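Local coordinates for extracellular solute-binding protein family 5 (Brucella melitensis, PDB 4ONY) that probably captures peptides or related solutes in the periplasm and delivers them to an ABC transporter for uptake, as a family 5 extracellular solute-binding protein, at residues A[139-144]-A[197-202]; A[83-88]-A[100-105]. All blocks are in the same frame, centred on the assembly; numbering follows the deposited sequence.

Interaction 1: residues A[139-144]-A[197-202]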
ATOM      1  N   THR A 139       0.367 -22.745  16.232  1.00 18.99           N
ATOM      2  CA  THR A 139      -0.048 -21.496  15.570  1.00 18.10           C
ATOM      3  C   THR A 139      -0.961 -21.757  14.387  1.00 17.56           C
ATOM      4  O   THR A 139      -2.014 -21.126  14.271  1.00 16.59           O
ATOM      5  CB  THR A 139       1.171 -20.646  15.105  1.00 17.84           C
ATOM      6  OG1 THR A 139       1.959 -20.234  16.233  1.00 18.21           O
ATOM      7  CG2 THR A 139       0.708 -19.410  14.374  1.00 17.59           C
ATOM      8  N   TYR A 140      -0.571 -22.683  13.506  1.00 17.85           N
ATOM      9  CA  TYR A 140      -1.393 -22.980  12.297  1.00 18.63           C
ATOM     10  C   TYR A 140      -2.699 -23.689  12.684  1.00 19.89           C
ATOM     11  O   TYR A 140      -3.763 -23.460  12.060  1.00 20.48           O
ATOM     12  CB  TYR A 140      -0.593 -23.726  11.211  1.00 18.44           C
ATOM     13  CG  TYR A 140       0.343 -22.751  10.552  1.00 17.88           C
ATOM     14  CD1 TYR A 140       1.521 -22.382  11.160  1.00 17.86           C
ATOM     15  CD2 TYR A 140      -0.007 -22.115   9.362  1.00 17.92           C
ATOM     16  CE1 TYR A 140       2.347 -21.408  10.606  1.00 17.79           C
ATOM     17  CE2 TYR A 140       0.804 -21.147   8.794  1.00 17.79           C
ATOM     18  CZ  TYR A 140       1.992 -20.788   9.409  1.00 17.75           C
ATOM     19  OH  TYR A 140       2.805 -19.790   8.851  1.00 17.66           O
ATOM     20  N   ASP A 141      -2.619 -24.539  13.698  1.00 20.58           N
ATOM     21  CA  ASP A 141      -3.824 -25.187  14.256  1.00 22.48           C
ATOM     22  C   ASP A 141      -4.848 -24.109  14.767  1.00 21.59           C
ATOM     23  O   ASP A 141      -5.968 -23.975  14.218  1.00 20.77           O
ATOM     24  CB  ASP A 141      -3.395 -26.153  15.377  1.00 24.32           C
ATOM     25  CG  ASP A 141      -4.574 -26.848  16.051  1.00 26.87           C
ATOM     26  OD1 ASP A 141      -5.676 -26.856  15.506  1.00 29.06           O
ATOM     27  OD2 ASP A 141      -4.388 -27.352  17.157  1.00 29.71           O
ATOM     28  N   ILE A 142      -4.432 -23.295  15.738  1.00 20.20           N
ATOM     29  CA  ILE A 142      -5.370 -22.389  16.357  1.00 19.98           C
ATOM     30  C   ILE A 142      -5.861 -21.263  15.439  1.00 19.85           C
ATOM     31  O   ILE A 142      -7.008 -20.879  15.530  1.00 19.96           O
ATOM     32  CB  ILE A 142      -4.851 -21.822  17.697  1.00 20.42           C
ATOM     33  CG1 ILE A 142      -6.004 -21.186  18.477  1.00 21.12           C
ATOM     34  CG2 ILE A 142      -3.751 -20.799  17.503  1.00 19.30           C
ATOM     35  CD1 ILE A 142      -5.604 -20.720  19.865  1.00 21.83           C
ATOM     36  N   LEU A 143      -5.009 -20.740  14.556  1.00 19.59           N
ATOM     37  CA  LEU A 143      -5.419 -19.683  13.648  1.00 19.69           C
ATOM     38  C   LEU A 143      -6.361 -20.177  12.558  1.00 19.67           C
ATOM     39  O   LEU A 143      -7.247 -19.443  12.150  1.00 18.96           O
ATOM     40  CB  LEU A 143      -4.224 -18.998  13.013  1.00 19.78           C
ATOM     41  CG  LEU A 143      -3.398 -18.145  13.953  1.00 20.27           C
ATOM     42  CD1 LEU A 143      -2.250 -17.552  13.180  1.00 21.18           C
ATOM     43  CD2 LEU A 143      -4.266 -17.001  14.504  1.00 21.26           C
ATOM     44  N   THR A 144      -6.168 -21.405  12.104  1.00 19.36           N
ATOM     45  CA  THR A 144      -7.096 -22.027  11.212  1.00 20.30           C
ATOM     46  C   THR A 144      -8.474 -22.201  11.875  1.00 21.41           C
ATOM     47  O   THR A 144      -9.506 -21.859  11.302  1.00 20.52           O
ATOM     48  CB  THR A 144      -6.550 -23.375  10.712  1.00 21.05           C
ATOM     49  OG1 THR A 144      -5.288 -23.145  10.047  1.00 21.20           O
ATOM     50  CG2 THR A 144      -7.532 -24.012   9.727  1.00 21.39           C
ATOM     51  N   ILE A 197      -1.165 -19.264  25.825  1.00 25.00           N
ATOM     52  CA  ILE A 197      -2.478 -18.944  25.299  1.00 24.08           C
ATOM     53  C   ILE A 197      -3.501 -19.945  25.862  1.00 24.27           C
ATOM     54  O   ILE A 197      -3.312 -21.148  25.783  1.00 23.25           O
ATOM     55  CB  ILE A 197      -2.465 -18.948  23.765  1.00 22.91           C
ATOM     56  CG1 ILE A 197      -1.847 -17.657  23.269  1.00 22.66           C
ATOM     57  CG2 ILE A 197      -3.871 -19.060  23.196  1.00 23.13           C
ATOM     58  CD1 ILE A 197      -1.414 -17.684  21.826  1.00 22.02           C
ATOM     59  N   ASN A 198      -4.580 -19.426  26.399  1.00 24.82           N
ATOM     60  CA  ASN A 198      -5.749 -20.254  26.777  1.00 26.18           C
ATOM     61  C   ASN A 198      -6.584 -20.379  25.536  1.00 25.18           C
ATOM     62  O   ASN A 198      -7.196 -19.425  25.097  1.00 24.02           O
ATOM     63  CB  ASN A 198      -6.581 -19.602  27.891  1.00 26.96           C
ATOM     64  CG  ASN A 198      -7.825 -20.412  28.273  1.00 29.06           C
ATOM     65  OD1 ASN A 198      -8.450 -21.099  27.467  1.00 29.31           O
ATOM     66  ND2 ASN A 198      -8.183 -20.330  29.535  1.00 31.03           N
ATOM     67  N   ARG A 199      -6.623 -21.575  25.000  1.00 25.61           N
ATOM     68  CA  ARG A 199      -7.304 -21.824  23.768  1.00 27.20           C
ATOM     69  C   ARG A 199      -8.798 -21.533  23.811  1.00 26.80           C
ATOM     70  O   ARG A 199      -9.388 -21.120  22.804  1.00 24.46           O
ATOM     71  CB  ARG A 199      -7.069 -23.268  23.367  1.00 30.32           C
ATOM     72  CG  ARG A 199      -7.368 -23.507  21.912  1.00 34.01           C
ATOM     73  CD  ARG A 199      -7.001 -24.915  21.517  1.00 37.96           C
ATOM     74  NE  ARG A 199      -7.448 -25.119  20.141  1.00 41.25           N
ATOM     75  CZ  ARG A 199      -6.680 -25.562  19.148  1.00 40.20           C
ATOM     76  NH1 ARG A 199      -5.432 -25.951  19.376  1.00 39.22           N
ATOM     77  NH2 ARG A 199      -7.197 -25.667  17.928  1.00 38.58           N
ATOM     78  N   ASP A 200      -9.413 -21.802  24.954  1.00 27.00           N
ATOM     79  CA  ASP A 200     -10.848 -21.600  25.089  1.00 27.63           C
ATOM     80  C   ASP A 200     -11.159 -20.126  25.016  1.00 25.90           C
ATOM     81  O   ASP A 200     -12.153 -19.764  24.407  1.00 25.05           O
ATOM     82  CB  ASP A 200     -11.378 -22.143  26.395  1.00 30.61           C
ATOM     83  CG  ASP A 200     -11.275 -23.643  26.473  1.00 33.50           C
ATOM     84  OD1 ASP A 200     -11.242 -24.281  25.407  1.00 34.73           O
ATOM     85  OD2 ASP A 200     -11.206 -24.181  27.604  1.00 39.84           O
ATOM     86  N   THR A 201     -10.300 -19.263  25.561  1.00 24.38           N
ATOM     87  CA  THR A 201     -10.601 -17.826  25.472  1.00 24.00           C
ATOM     88  C   THR A 201      -9.972 -17.094  24.293  1.00 22.47           C
ATOM     89  O   THR A 201     -10.295 -15.942  24.064  1.00 22.54           O
ATOM     90  CB  THR A 201     -10.300 -17.072  26.785  1.00 24.77           C
ATOM     91  OG1 THR A 201      -8.922 -17.134  27.048  1.00 24.49           O
ATOM     92  CG2 THR A 201     -11.111 -17.687  27.981  1.00 26.38           C
ATOM     93  N   PHE A 202      -9.084 -17.732  23.543  1.00 21.32           N
ATOM     94  CA  PHE A 202      -8.489 -17.097  22.378  1.00 20.40           C
ATOM     95  C   PHE A 202      -9.613 -16.784  21.408  1.00 20.27           C
ATOM     96  O   PHE A 202     -10.433 -17.657  21.059  1.00 20.02           O
ATOM     97  CB  PHE A 202      -7.468 -18.013  21.738  1.00 20.17           C
ATOM     98  CG  PHE A 202      -6.723 -17.382  20.577  1.00 19.56           C
ATOM     99  CD1 PHE A 202      -5.555 -16.716  20.790  1.00 19.25           C
ATOM    100  CD2 PHE A 202      -7.203 -17.470  19.276  1.00 19.15           C
ATOM    101  CE1 PHE A 202      -4.852 -16.142  19.750  1.00 18.54           C
ATOM    102  CE2 PHE A 202      -6.488 -16.904  18.222  1.00 19.19           C
ATOM    103  CZ  PHE A 202      -5.308 -16.243  18.463  1.00 18.09           C
TER

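Interaction 2: residues A[83-88]-A[100-105]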
ATOM      1  N   VAL A  83       5.481  -7.040  18.878  1.00 18.42           N
ATOM      2  CA  VAL A  83       5.215  -8.099  19.848  1.00 17.45           C
ATOM      3  C   VAL A  83       5.228  -9.479  19.181  1.00 16.16           C
ATOM      4  O   VAL A  83       5.977 -10.360  19.583  1.00 15.71           O
ATOM      5  CB  VAL A  83       3.877  -7.863  20.567  1.00 17.73           C
ATOM      6  CG1 VAL A  83       3.523  -9.028  21.477  1.00 17.57           C
ATOM      7  CG2 VAL A  83       3.968  -6.564  21.372  1.00 18.36           C
ATOM      8  N   TYR A  84       4.396  -9.655  18.165  1.00 14.98           N
ATOM      9  CA  TYR A  84       4.335 -10.894  17.448  1.00 15.14           C
ATOM     10  C   TYR A  84       5.242 -10.844  16.226  1.00 15.39           C
ATOM     11  O   TYR A  84       5.127  -9.931  15.398  1.00 15.37           O
ATOM     12  CB  TYR A  84       2.908 -11.139  17.008  1.00 15.11           C
ATOM     13  CG  TYR A  84       1.961 -11.418  18.185  1.00 14.81           C
ATOM     14  CD1 TYR A  84       2.035 -12.602  18.898  1.00 15.06           C
ATOM     15  CD2 TYR A  84       0.974 -10.499  18.537  1.00 14.40           C
ATOM     16  CE1 TYR A  84       1.182 -12.863  19.980  1.00 15.33           C
ATOM     17  CE2 TYR A  84       0.103 -10.757  19.586  1.00 15.02           C
ATOM     18  CZ  TYR A  84       0.208 -11.935  20.299  1.00 15.47           C
ATOM     19  OH  TYR A  84      -0.659 -12.191  21.308  1.00 16.48           O
ATOM     20  N   GLN A  85       6.105 -11.851  16.092  1.00 15.20           N
ATOM     21  CA  GLN A  85       7.057 -11.910  14.999  1.00 14.59           C
ATOM     22  C   GLN A  85       6.710 -12.982  14.004  1.00 14.67           C
ATOM     23  O   GLN A  85       5.927 -13.887  14.272  1.00 15.16           O
ATOM     24  CB  GLN A  85       8.439 -12.179  15.539  1.00 14.82           C
ATOM     25  CG  GLN A  85       8.934 -11.120  16.486  1.00 14.54           C
ATOM     26  CD  GLN A  85      10.357 -11.374  16.944  1.00 14.77           C
ATOM     27  OE1 GLN A  85      10.671 -12.426  17.459  1.00 14.65           O
ATOM     28  NE2 GLN A  85      11.223 -10.372  16.752  1.00 14.71           N
ATOM     29  N   THR A  86       7.306 -12.842  12.840  1.00 14.78           N
ATOM     30  CA  THR A  86       7.166 -13.784  11.743  1.00 14.75           C
ATOM     31  C   THR A  86       8.442 -14.642  11.642  1.00 14.48           C
ATOM     32  O   THR A  86       9.459 -14.361  12.312  1.00 14.26           O
ATOM     33  CB  THR A  86       7.012 -13.023  10.430  1.00 14.64           C
ATOM     34  OG1 THR A  86       8.123 -12.132  10.303  1.00 14.95           O
ATOM     35  CG2 THR A  86       5.733 -12.260  10.453  1.00 14.79           C
ATOM     36  N   LEU A  87       8.395 -15.666  10.797  1.00 14.18           N
ATOM     37  CA  LEU A  87       9.562 -16.506  10.636  1.00 14.55           C
ATOM     38  C   LEU A  87      10.698 -15.727  10.012  1.00 14.52           C
ATOM     39  O   LEU A  87      11.870 -15.922  10.355  1.00 14.36           O
ATOM     40  CB  LEU A  87       9.224 -17.734   9.809  1.00 14.93           C
ATOM     41  CG  LEU A  87       8.328 -18.706  10.602  1.00 15.14           C
ATOM     42  CD1 LEU A  87       7.576 -19.646   9.664  1.00 15.63           C
ATOM     43  CD2 LEU A  87       9.145 -19.550  11.586  1.00 15.47           C
ATOM     44  N   MET A  88      10.360 -14.857   9.060  1.00 14.38           N
ATOM     45  CA  MET A  88      11.391 -14.071   8.329  1.00 14.55           C
ATOM     46  C   MET A  88      10.928 -12.636   8.224  1.00 14.49           C
ATOM     47  O   MET A  88       9.708 -12.370   8.264  1.00 13.58           O
ATOM     48  CB  MET A  88      11.636 -14.662   6.942  1.00 15.31           C
ATOM     49  CG  MET A  88      12.096 -16.123   6.990  1.00 16.23           C
ATOM     50  SD  MET A  88      12.582 -16.793   5.393  1.00 17.31           S
ATOM     51  CE  MET A  88      14.116 -15.901   5.155  1.00 17.27           C
ATOM     52  N   SER A 100      16.391 -13.661   7.642  1.00 15.53           N
ATOM     53  CA  SER A 100      16.210 -14.472   8.851  1.00 16.52           C
ATOM     54  C   SER A 100      15.640 -13.673  10.043  1.00 16.39           C
ATOM     55  O   SER A 100      15.978 -12.510  10.251  1.00 16.28           O
ATOM     56  CB  SER A 100      17.526 -15.131   9.244  1.00 17.22           C
ATOM     57  OG  SER A 100      17.946 -16.009   8.201  1.00 17.90           O
ATOM     58  N   LEU A 101      14.694 -14.263  10.757  1.00 15.68           N
ATOM     59  CA  LEU A 101      14.238 -13.695  12.065  1.00 15.57           C
ATOM     60  C   LEU A 101      14.037 -14.904  12.982  1.00 15.78           C
ATOM     61  O   LEU A 101      15.040 -15.558  13.332  1.00 16.35           O
ATOM     62  CB  LEU A 101      13.007 -12.824  11.902  1.00 14.67           C
ATOM     63  CG  LEU A 101      12.552 -12.039  13.134  1.00 14.64           C
ATOM     64  CD1 LEU A 101      13.644 -11.067  13.552  1.00 14.46           C
ATOM     65  CD2 LEU A 101      11.214 -11.312  12.871  1.00 14.03           C
ATOM     66  N   LEU A 102      12.794 -15.311  13.262  1.00 15.22           N
ATOM     67  CA  LEU A 102      12.630 -16.517  14.102  1.00 15.82           C
ATOM     68  C   LEU A 102      13.236 -17.755  13.429  1.00 15.97           C
ATOM     69  O   LEU A 102      13.812 -18.621  14.115  1.00 16.07           O
ATOM     70  CB  LEU A 102      11.164 -16.762  14.484  1.00 15.82           C
ATOM     71  CG  LEU A 102      10.569 -15.842  15.557  1.00 15.89           C
ATOM     72  CD1 LEU A 102       9.072 -16.022  15.659  1.00 15.84           C
ATOM     73  CD2 LEU A 102      11.183 -16.112  16.920  1.00 16.94           C
ATOM     74  N   ALA A 103      13.079 -17.837  12.111  1.00 15.76           N
ATOM     75  CA  ALA A 103      13.759 -18.851  11.329  1.00 17.28           C
ATOM     76  C   ALA A 103      15.180 -18.380  10.999  1.00 17.89           C
ATOM     77  O   ALA A 103      15.368 -17.345  10.368  1.00 17.35           O
ATOM     78  CB  ALA A 103      12.983 -19.137  10.059  1.00 17.81           C
ATOM     79  N   GLU A 104      16.167 -19.118  11.477  1.00 18.78           N
ATOM     80  CA  GLU A 104      17.561 -18.783  11.208  1.00 20.35           C
ATOM     81  C   GLU A 104      17.931 -19.169   9.777  1.00 20.56           C
ATOM     82  O   GLU A 104      18.732 -18.499   9.153  1.00 20.66           O
ATOM     83  CB  GLU A 104      18.489 -19.505  12.189  1.00 21.87           C
ATOM     84  CG  GLU A 104      19.943 -19.056  12.115  1.00 23.34           C
ATOM     85  CD  GLU A 104      20.826 -19.698  13.193  1.00 25.73           C
ATOM     86  OE1 GLU A 104      20.386 -20.620  13.904  1.00 25.75           O
ATOM     87  OE2 GLU A 104      21.964 -19.251  13.336  1.00 30.12           O
ATOM     88  N   LYS A 105      17.356 -20.263   9.289  1.00 21.63           N
ATOM     89  CA  LYS A 105      17.624 -20.792   7.975  1.00 23.29           C
ATOM     90  C   LYS A 105      16.339 -21.205   7.277  1.00 21.07           C
ATOM     91  O   LYS A 105      15.372 -21.556   7.906  1.00 20.77           O
ATOM     92  CB  LYS A 105      18.542 -22.016   8.068  1.00 27.43           C
ATOM     93  CG  LYS A 105      19.910 -21.739   8.658  1.00 32.84           C
ATOM     94  CD  LYS A 105      20.781 -21.020   7.626  1.00 39.15           C
ATOM     95  CE  LYS A 105      21.616 -19.854   8.187  1.00 42.73           C
ATOM     96  NZ  LYS A 105      22.884 -20.358   8.806  1.00 42.27           N
TER

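Interaction 1: residues A[139-144]-A[197-202]
Arg199 reaches from the loop 197-202 to residues 139-144 of helix 133-146 and takes the carboxylate of Asp141 end-on, one terminal nitrogen to each oxygen. NH1 of Arg199 donates to OD2 of Asp141 at 2.8 Å, while NH2 of Arg199 gives a nearly straight bond to OD1 of Asp141 (3.1 Å, 172°). Both oxygens lie close to the guanidinium plane, yet each is approached from above the carboxylate plane, the two planes being turned 50° apart. The arginine chain is extended from CG to NE, and NH2 also makes a salt bridge to Glu145, one helical turn beyond Asp141.

The apolar part centres on Ile142. CG1 is anti to the backbone N (chi1 -165°), and an extended second torsion carries CD1 of Ile142 over the face of the Phe202 ring in a CH-pi contact, 4.0 Å from the ring centroid. The same methyl carbon is 3.9 Å from CG of Arg199 and 4.1 Å from CG2 of Ile197. Farther along the ring, CD2 of Leu143 approaches CZ of Phe202 at 4.2 Å.

Backbone carbonyls of Arg199 and Phe202 both accept from Lys146. The loop is thus held to the helix by apolar packing round the buried Ile142 and Phe202, with charge pairing at the more exposed margin, where Arg199 probably helps keep the carboxylates of Asp141 and Glu145 ionised.

Interaction 2: residues A[83-88]-A[100-105]
The carbonyl oxygen of Leu87 is the main polar link to segment 100-105, whose chain bends round it. The amide N of Ala103 donates to Leu87 O at 2.9 Å. A second, weak bond comes from Leu101 N, 3.3 Å from Leu87 O with an N-H...O angle of 132°. Leu102 N, between these donors in sequence, also lies close, but its angle is too poor for a bond.

Hydroxyl groups tie each segment to itself. Thr86 OG1 donates to Met88 O at 2.6 Å, from above the carbonyl plane; its chi1 of 55° sets OG1 between the backbone N and carbonyl carbon. In the other segment, Ser100 OG donates to Glu104 O at 2.8 Å, bridging the turn, and Ser100 O accepts from Ser242.

Gln85 is buried, but its amide is satisfied by outside partners: OE1 by Ser213 and Trp236, NE2 by Tyr235. These bonds fix the amide while Leu101 and Leu102 pack against its chain: CB of Gln85 lies 3.9 Å from CD2 of Leu101, OE1 of Gln85 lies 3.8 Å from CD2 of Leu102, and both leucine side chains cross the glutamine at about a right angle. Next to the shared carbonyl, CB of Leu87 meets CB of Ala103 at 4.0 Å; Phe117 of strand 114-119 packs against both residues.

On the far side of strand 97-108, Glu104 and Lys105 face Thr118 of strand 114-119 in a classic beta bulge. Met88 and Ser100 form an antiparallel, non-hydrogen-bonded pair with diverging side chains, which sets the consecutive strands 88-90 and 97-108 side by side as a beta-hairpin in the antiparallel sheet.

How the interactions relate
From the N terminus, the chain first reaches 83-88, and interaction 2 closes a short loop when it returns through 100-105 in strand 97-108. It then passes through strand 114-119 into helix 133-146, where interaction 1 opens; that contact closes a longer loop at 197-202, after strands 158-165 and 168-173 and helix 181-187. The two contacts follow in series, neither nested nor crossed. Interaction 2 ties the loop entering strand 88-90 to strand 97-108 of the antiparallel sheet, whereas interaction 1 fastens a helix to the connection leading toward strand 216-222 of the mixed sheet. Their centres are 19 Å apart, and their nearest atoms, about 5 Å apart, do not touch.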